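Local coordinates for protein nadb-ler3 (Gallus gallus, PDB 3WXB) that probably reduces carbonyl compounds with NADPH or NADH as hydride donor, as a carbonyl reductase of the short-chain dehydrogenase/reductase family, at residues V84-E87 / S93-A96; K131-V136 / Y198-A203. All blocks are in the same frame, centred on the assembly; numbering follows the deposited sequence.

Contact 1 of 2, residues V84-E87 / S93-A96. With NDP (NADPH dihydro-nicotinamide-adenine-dinucleotide phosphate), chain C.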
loop_
_atom_site.group_PDB
_atom_site.type_symbol
_atom_site.label_atom_id
_atom_site.label_comp_id
_atom_site.label_asym_id
_atom_site.label_seq_id
_atom_site.Cartn_x
_atom_site.Cartn_y
_atom_site.Cartn_z
ATOM N N VAL A 84 6.720 23.516 14.212
ATOM C CA VAL A 84 6.837 22.316 15.044
ATOM C C VAL A 84 7.944 21.333 14.517
ATOM O O VAL A 84 7.867 20.840 13.347
ATOM C CB VAL A 84 5.450 21.572 15.187
ATOM C CG1 VAL A 84 5.536 20.421 16.217
ATOM C CG2 VAL A 84 4.309 22.556 15.602
ATOM N N PRO A 85 9.016 21.084 15.343
ATOM C CA PRO A 85 9.995 20.057 14.904
ATOM C C PRO A 85 9.386 18.675 14.878
ATOM O O PRO A 85 8.697 18.267 15.823
ATOM C CB PRO A 85 11.165 20.117 15.969
ATOM C CG PRO A 85 10.558 20.852 17.185
ATOM C CD PRO A 85 9.346 21.679 16.668
ATOM N N LEU A 86 9.644 17.951 13.793
ATOM C CA LEU A 86 9.056 16.608 13.660
ATOM C C LEU A 86 9.845 15.757 12.661
ATOM O O LEU A 86 10.066 16.169 11.533
ATOM C CB LEU A 86 7.568 16.703 13.191
ATOM C CG LEU A 86 6.789 15.389 12.892
ATOM C CD1 LEU A 86 6.722 14.456 14.066
ATOM C CD2 LEU A 86 5.312 15.670 12.345
ATOM N N GLU A 87 10.220 14.571 13.096
ATOM C CA GLU A 87 10.797 13.551 12.219
ATOM C C GLU A 87 9.665 12.504 12.148
ATOM O O GLU A 87 9.377 11.779 13.126
ATOM C CB GLU A 87 12.119 13.006 12.833
ATOM C CG GLU A 87 12.612 11.662 12.252
ATOM C CD GLU A 87 12.613 11.647 10.742
ATOM O OE1 GLU A 87 13.335 12.444 10.128
ATOM O OE2 GLU A 87 11.862 10.809 10.154
ATOM N N SER A 93 9.233 11.349 18.275
ATOM C CA SER A 93 9.122 12.702 17.738
ATOM C C SER A 93 7.646 13.036 17.385
ATOM O O SER A 93 7.182 14.190 17.576
ATOM C CB SER A 93 9.976 12.823 16.506
ATOM O OG SER A 93 9.907 14.124 15.969
ATOM N N ILE A 94 6.926 12.060 16.873
ATOM C CA ILE A 94 5.485 12.151 16.686
ATOM C C ILE A 94 4.805 12.405 18.021
ATOM O O ILE A 94 4.000 13.282 18.164
ATOM C CB ILE A 94 4.903 10.856 16.096
ATOM C CG1 ILE A 94 5.408 10.662 14.666
ATOM C CG2 ILE A 94 3.428 10.862 16.142
ATOM C CD1 ILE A 94 5.025 9.385 14.030
ATOM N N LYS A 95 5.167 11.629 19.007
ATOM C CA LYS A 95 4.626 11.817 20.325
ATOM C C LYS A 95 4.842 13.230 20.827
ATOM O O LYS A 95 3.930 13.856 21.289
ATOM C CB LYS A 95 5.225 10.815 21.307
ATOM C CG LYS A 95 4.449 10.696 22.607
ATOM C CD LYS A 95 4.951 9.612 23.504
ATOM C CE LYS A 95 4.552 9.868 24.939
ATOM N NZ LYS A 95 3.697 8.788 25.481
ATOM N N ALA A 96 6.064 13.700 20.756
ATOM C CA ALA A 96 6.415 15.001 21.320
ATOM C C ALA A 96 5.713 16.132 20.551
ATOM O O ALA A 96 5.280 17.122 21.146
ATOM C CB ALA A 96 7.927 15.177 21.332
HETATM P PA NDP C . 9.417 17.468 -1.672
HETATM O O1A NDP C . 10.435 16.393 -1.871
HETATM O O2A NDP C . 9.612 18.670 -2.377
HETATM O O5B NDP C . 9.258 17.820 -0.228
HETATM C C5B NDP C . 9.270 16.740 0.749
HETATM C C4B NDP C . 8.870 17.322 2.059
HETATM O O4B NDP C . 8.571 16.217 3.077
HETATM C C3B NDP C . 9.994 18.156 2.720
HETATM O O3B NDP C . 9.294 19.105 3.629
HETATM C C2B NDP C . 10.709 17.097 3.577
HETATM O O2B NDP C . 11.495 17.647 4.657
HETATM C C1B NDP C . 9.499 16.318 4.164
HETATM N N9A NDP C . 9.961 14.909 4.644
HETATM C C8A NDP C . 10.465 13.861 3.945
HETATM N N7A NDP C . 10.746 12.870 4.814
HETATM C C5A NDP C . 10.559 13.329 6.041
HETATM C C6A NDP C . 10.700 12.758 7.250
HETATM N N6A NDP C . 11.173 11.501 7.326
HETATM N N1A NDP C . 10.360 13.435 8.360
HETATM C C2A NDP C . 9.827 14.695 8.268
HETATM N N3A NDP C . 9.709 15.280 7.014
HETATM C C4A NDP C . 10.034 14.572 5.938
HETATM O O3 NDP C . 8.017 16.705 -2.065
HETATM P PN NDP C . 6.698 17.457 -2.617
HETATM O O1N NDP C . 6.729 17.384 -4.073
HETATM O O2N NDP C . 6.478 18.734 -1.913
HETATM O O5D NDP C . 5.637 16.325 -2.110
HETATM C C5D NDP C . 4.784 16.455 -0.956
HETATM C C4D NDP C . 3.744 15.325 -1.010
HETATM O O4D NDP C . 3.072 15.372 -2.259
HETATM C C3D NDP C . 4.492 13.961 -0.990
HETATM O O3D NDP C . 3.709 13.122 -0.148
HETATM C C2D NDP C . 4.472 13.481 -2.384
HETATM O O2D NDP C . 4.508 12.058 -2.459
HETATM C C1D NDP C . 3.162 14.040 -2.886
HETATM N N1N NDP C . 3.147 14.135 -4.369
HETATM C C2N NDP C . 4.017 14.969 -5.088
HETATM C C3N NDP C . 3.954 15.020 -6.484
HETATM C C7N NDP C . 4.763 15.882 -7.247
HETATM O O7N NDP C . 4.681 15.854 -8.477
HETATM N N7N NDP C . 5.518 16.804 -6.571
HETATM C C4N NDP C . 3.049 14.190 -7.179
HETATM C C5N NDP C . 2.174 13.334 -6.499
HETATM C C6N NDP C . 2.224 13.269 -5.097
HETATM P P2B NDP C . 13.105 17.953 4.440
HETATM O O1X NDP C . 13.474 17.852 5.859
HETATM O O2X NDP C . 13.072 19.260 3.769
HETATM O O3X NDP C . 13.591 16.816 3.612
#

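Contact 2 of 2, residues K131-V136 / Y198-A203. With NDP (NADPH dihydro-nicotinamide-adenine-dinucleotide phosphate), chain C; EDO (1,2-ethanediol), chain D.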
loop_
_atom_site.group_PDB
_atom_site.type_symbol
_atom_site.label_atom_id
_atom_site.label_comp_id
_atom_site.label_asym_id
_atom_site.label_seq_id
_atom_site.Cartn_x
_atom_site.Cartn_y
_atom_site.Cartn_z
ATOM N N LYS A 131 15.634 -2.447 2.353
ATOM C CA LYS A 131 15.824 -1.140 2.985
ATOM C C LYS A 131 15.000 -0.006 2.318
ATOM O O LYS A 131 14.352 0.788 3.017
ATOM C CB LYS A 131 17.313 -0.729 2.931
ATOM C CG LYS A 131 17.587 0.673 3.519
ATOM C CD LYS A 131 19.083 1.092 3.404
ATOM C CE LYS A 131 19.325 2.471 4.066
ATOM N NZ LYS A 131 19.068 3.515 3.018
ATOM N N ASP A 132 15.085 0.107 1.000
ATOM C CA ASP A 132 14.360 1.177 0.292
ATOM C C ASP A 132 12.848 0.952 0.368
ATOM O O ASP A 132 12.116 1.884 0.709
ATOM C CB ASP A 132 14.848 1.362 -1.138
ATOM C CG ASP A 132 16.292 1.889 -1.185
ATOM O OD1 ASP A 132 16.547 2.935 -0.536
ATOM O OD2 ASP A 132 17.178 1.207 -1.781
ATOM N N MET A 133 12.397 -0.285 0.175
ATOM C CA MET A 133 10.937 -0.587 0.311
ATOM C C MET A 133 10.407 -0.263 1.701
ATOM O O MET A 133 9.342 0.355 1.877
ATOM C CB MET A 133 10.609 -2.027 -0.026
ATOM C CG MET A 133 10.834 -2.347 -1.456
ATOM S SD MET A 133 9.488 -1.864 -2.586
ATOM C CE MET A 133 8.231 -3.002 -2.017
ATOM N N SER A 134 11.132 -0.714 2.715
ATOM C CA SER A 134 10.759 -0.465 4.071
ATOM C C SER A 134 10.828 1.012 4.518
ATOM O O SER A 134 9.919 1.545 5.230
ATOM C CB SER A 134 11.580 -1.419 4.973
ATOM O OG SER A 134 11.063 -1.378 6.288
ATOM N N GLU A 135 11.850 1.734 4.102
ATOM C CA GLU A 135 11.943 3.123 4.516
ATOM C C GLU A 135 10.858 4.040 3.898
ATOM O O GLU A 135 10.363 4.969 4.554
ATOM C CB GLU A 135 13.329 3.693 4.226
ATOM C CG GLU A 135 14.366 3.087 5.258
ATOM C CD GLU A 135 15.786 3.539 5.023
ATOM O OE1 GLU A 135 16.059 4.181 4.004
ATOM O OE2 GLU A 135 16.627 3.236 5.902
ATOM N N VAL A 136 10.585 3.813 2.632
ATOM C CA VAL A 136 9.624 4.637 1.869
ATOM C C VAL A 136 8.235 4.336 2.422
ATOM O O VAL A 136 7.426 5.241 2.633
ATOM C CB VAL A 136 9.703 4.359 0.319
ATOM C CG1 VAL A 136 8.608 5.181 -0.476
ATOM C CG2 VAL A 136 11.105 4.784 -0.259
ATOM N N TYR A 198 7.832 3.686 -3.877
ATOM C CA TYR A 198 6.889 4.840 -3.815
ATOM C C TYR A 198 5.432 4.431 -4.175
ATOM O O TYR A 198 4.525 4.719 -3.407
ATOM C CB TYR A 198 7.338 5.896 -4.751
ATOM C CG TYR A 198 6.489 7.172 -4.737
ATOM C CD1 TYR A 198 6.643 8.113 -3.719
ATOM C CD2 TYR A 198 5.585 7.446 -5.765
ATOM C CE1 TYR A 198 5.906 9.355 -3.702
ATOM C CE2 TYR A 198 4.850 8.695 -5.767
ATOM C CZ TYR A 198 5.029 9.604 -4.741
ATOM O OH TYR A 198 4.353 10.782 -4.705
ATOM N N ARG A 199 5.249 3.699 -5.284
ATOM C CA ARG A 199 3.925 3.294 -5.792
ATOM C C ARG A 199 3.221 2.394 -4.787
ATOM O O ARG A 199 2.019 2.537 -4.480
ATOM C CB ARG A 199 4.035 2.610 -7.202
ATOM C CG ARG A 199 4.685 3.477 -8.259
ATOM C CD ARG A 199 4.637 2.781 -9.602
ATOM N NE ARG A 199 5.220 3.671 -10.583
ATOM C CZ ARG A 199 4.535 4.599 -11.259
ATOM N NH1 ARG A 199 3.181 4.732 -11.100
ATOM N NH2 ARG A 199 5.179 5.381 -12.108
ATOM N N CYS A 200 3.956 1.415 -4.268
ATOM C CA CYS A 200 3.356 0.494 -3.269
ATOM C C CYS A 200 2.964 1.284 -2.019
ATOM O O CYS A 200 1.831 1.031 -1.434
ATOM C CB CYS A 200 4.355 -0.649 -2.879
ATOM S SG CYS A 200 4.583 -1.803 -4.223
ATOM N N SER A 201 3.813 2.216 -1.566
ATOM C CA SER A 201 3.463 3.018 -0.381
ATOM C C SER A 201 2.221 3.921 -0.621
ATOM O O SER A 201 1.468 4.144 0.291
ATOM C CB SER A 201 4.604 3.919 0.097
ATOM O OG SER A 201 4.853 5.051 -0.728
ATOM N N LYS A 202 2.072 4.447 -1.834
ATOM C CA LYS A 202 0.882 5.324 -2.110
ATOM C C LYS A 202 -0.412 4.550 -2.262
ATOM O O LYS A 202 -1.457 5.018 -1.822
ATOM C CB LYS A 202 1.155 6.249 -3.281
ATOM C CG LYS A 202 2.323 7.243 -3.009
ATOM C CD LYS A 202 1.956 8.208 -1.834
ATOM C CE LYS A 202 2.897 9.513 -1.824
ATOM N NZ LYS A 202 2.559 10.470 -0.651
ATOM N N ALA A 203 -0.357 3.354 -2.863
ATOM C CA ALA A 203 -1.529 2.481 -2.855
ATOM C C ALA A 203 -1.916 2.089 -1.421
ATOM O O ALA A 203 -3.096 2.093 -1.076
ATOM C CB ALA A 203 -1.302 1.179 -3.774
HETATM P PA NDP C . 9.417 17.468 -1.672
HETATM O O1A NDP C . 10.435 16.393 -1.871
HETATM O O2A NDP C . 9.612 18.670 -2.377
HETATM O O5B NDP C . 9.258 17.820 -0.228
HETATM C C5B NDP C . 9.270 16.740 0.749
HETATM C C4B NDP C . 8.870 17.322 2.059
HETATM O O4B NDP C . 8.571 16.217 3.077
HETATM C C3B NDP C . 9.994 18.156 2.720
HETATM O O3B NDP C . 9.294 19.105 3.629
HETATM C C2B NDP C . 10.709 17.097 3.577
HETATM O O2B NDP C . 11.495 17.647 4.657
HETATM C C1B NDP C . 9.499 16.318 4.164
HETATM N N9A NDP C . 9.961 14.909 4.644
HETATM C C8A NDP C . 10.465 13.861 3.945
HETATM N N7A NDP C . 10.746 12.870 4.814
HETATM C C5A NDP C . 10.559 13.329 6.041
HETATM C C6A NDP C . 10.700 12.758 7.250
HETATM N N6A NDP C . 11.173 11.501 7.326
HETATM N N1A NDP C . 10.360 13.435 8.360
HETATM C C2A NDP C . 9.827 14.695 8.268
HETATM N N3A NDP C . 9.709 15.280 7.014
HETATM C C4A NDP C . 10.034 14.572 5.938
HETATM O O3 NDP C . 8.017 16.705 -2.065
HETATM P PN NDP C . 6.698 17.457 -2.617
HETATM O O1N NDP C . 6.729 17.384 -4.073
HETATM O O2N NDP C . 6.478 18.734 -1.913
HETATM O O5D NDP C . 5.637 16.325 -2.110
HETATM C C5D NDP C . 4.784 16.455 -0.956
HETATM C C4D NDP C . 3.744 15.325 -1.010
HETATM O O4D NDP C . 3.072 15.372 -2.259
HETATM C C3D NDP C . 4.492 13.961 -0.990
HETATM O O3D NDP C . 3.709 13.122 -0.148
HETATM C C2D NDP C . 4.472 13.481 -2.384
HETATM O O2D NDP C . 4.508 12.058 -2.459
HETATM C C1D NDP C . 3.162 14.040 -2.886
HETATM N N1N NDP C . 3.147 14.135 -4.369
HETATM C C2N NDP C . 4.017 14.969 -5.088
HETATM C C3N NDP C . 3.954 15.020 -6.484
HETATM C C7N NDP C . 4.763 15.882 -7.247
HETATM O O7N NDP C . 4.681 15.854 -8.477
HETATM N N7N NDP C . 5.518 16.804 -6.571
HETATM C C4N NDP C . 3.049 14.190 -7.179
HETATM C C5N NDP C . 2.174 13.334 -6.499
HETATM C C6N NDP C . 2.224 13.269 -5.097
HETATM P P2B NDP C . 13.105 17.953 4.440
HETATM O O1X NDP C . 13.474 17.852 5.859
HETATM O O2X NDP C . 13.072 19.260 3.769
HETATM O O3X NDP C . 13.591 16.816 3.612
HETATM C C1 EDO D . 5.716 11.934 -8.341
HETATM O O1 EDO D . 6.707 11.273 -9.188
HETATM C C2 EDO D . 4.320 11.527 -8.833
HETATM O O2 EDO D . 3.749 11.012 -7.597
#

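Contact 1 of 2, residues V84-E87 / S93-A96
S93 turns its hydroxyl from helix 91-105 onto the backbone at the end of strand 81-85. The N-H of E87 points almost straight at S93 OG: E87 N to S93 OG is 2.9 Å, with an angle of 175° at the hydrogen. With chi1 at -179°, the hydroxyl of S93 swings anti to the backbone N, which carries the oxygen out over L86 as well. S93 OG lies 3.5 Å from L86 CA. The CD1 branch of L86 reaches the backbone between S93 and I94, 3.5 Å from S93 O, and then the CG1 arm of I94 at 4.1 Å. I94 itself leans from this point against L146, L147 and A150 of helix 130-160, and L86 also touches L147.

The side chain of E87 leads away from the helix to the cofactor. Bent at chi2 (48°), it brings its carboxylate to the amino group of the NADPH adenine. E87 OE2 accepts a bond from NDP N6A at 3.0 Å and is also hydrogen-bonded to T89 OG1. OE1 forms a salt bridge with R61, so both oxygens are engaged and the carboxylate is fixed in its rotation. Replacing E87 by an alanine is likely to leave the adenine amino group without this acceptor and R61 without its carboxylate mate. L86 O adds a close approach to the adenine, 3.6 Å from NDP C2A. An acidic side chain meeting the adenine amino group just past the third strand is characteristic of the Rossmann-fold cofactor site of short-chain dehydrogenases/reductases.

Contact 2 of 2, residues K131-V136 / Y198-A203
V136 points its CG1 branch at the turn Y198-S201 of helix 196-216. V136 CG1 meets Y198 CA and S201 OG, each at 3.8 Å. Its position anti to the backbone N (chi1 176°) directs it there. One turn earlier, the end of M133 comes near C200, with M133 CE 4.4 Å from C200 SG. This part of the contact is apolar. I142 of the second subunit packs on M133, and Y137 of that subunit on C200.

S201 OG also gives a bond to Y198 O at 2.7 Å, tilted 22° from the carbonyl plane, and pairs with N140. Y198 O takes the N-H of K202 too, so two donors grip it. Y198 heads away from segment 131-136, and its OH is bonded to NDP O2D at 2.6 Å and to O2 of a 1,2-ethanediol molecule at 3.0 Å. The ribose oxygen lies at the ring edge, in its plane. K202 CG sits over the centre of one face of the Y198 ring, 3.9 Å above it. K202 NZ reaches NDP O3D at 2.9 Å and is also hydrogen-bonded to I177 O. Y198 and K202 have the spacing of the family's YxxxK motif.

The two segments run at 32° to each other, their axes 9.3 Å apart. In the chain, helix 130-160 follows strand 112-115, and helix 196-216 comes between strands 173-177 and 222-227.

Contacts 1 and 2 hold the same NADPH at two different points. Contact 1 meets the adenine, while contact 2 meets the ribose next to the nicotinamide. Their centres are 21 Å apart and their nearest atoms about 8 Å apart, so they do not touch; the cofactor spans them. Helix 130-160 also joins them through protein: it supplies residues 131-136 to contact 2, and further along it packs against L86 and I94 of contact 1. Other residues bind the cofactor too, among them N35, R36, I38, V231 and T233. In the chain, contact 1 closes before contact 2 opens.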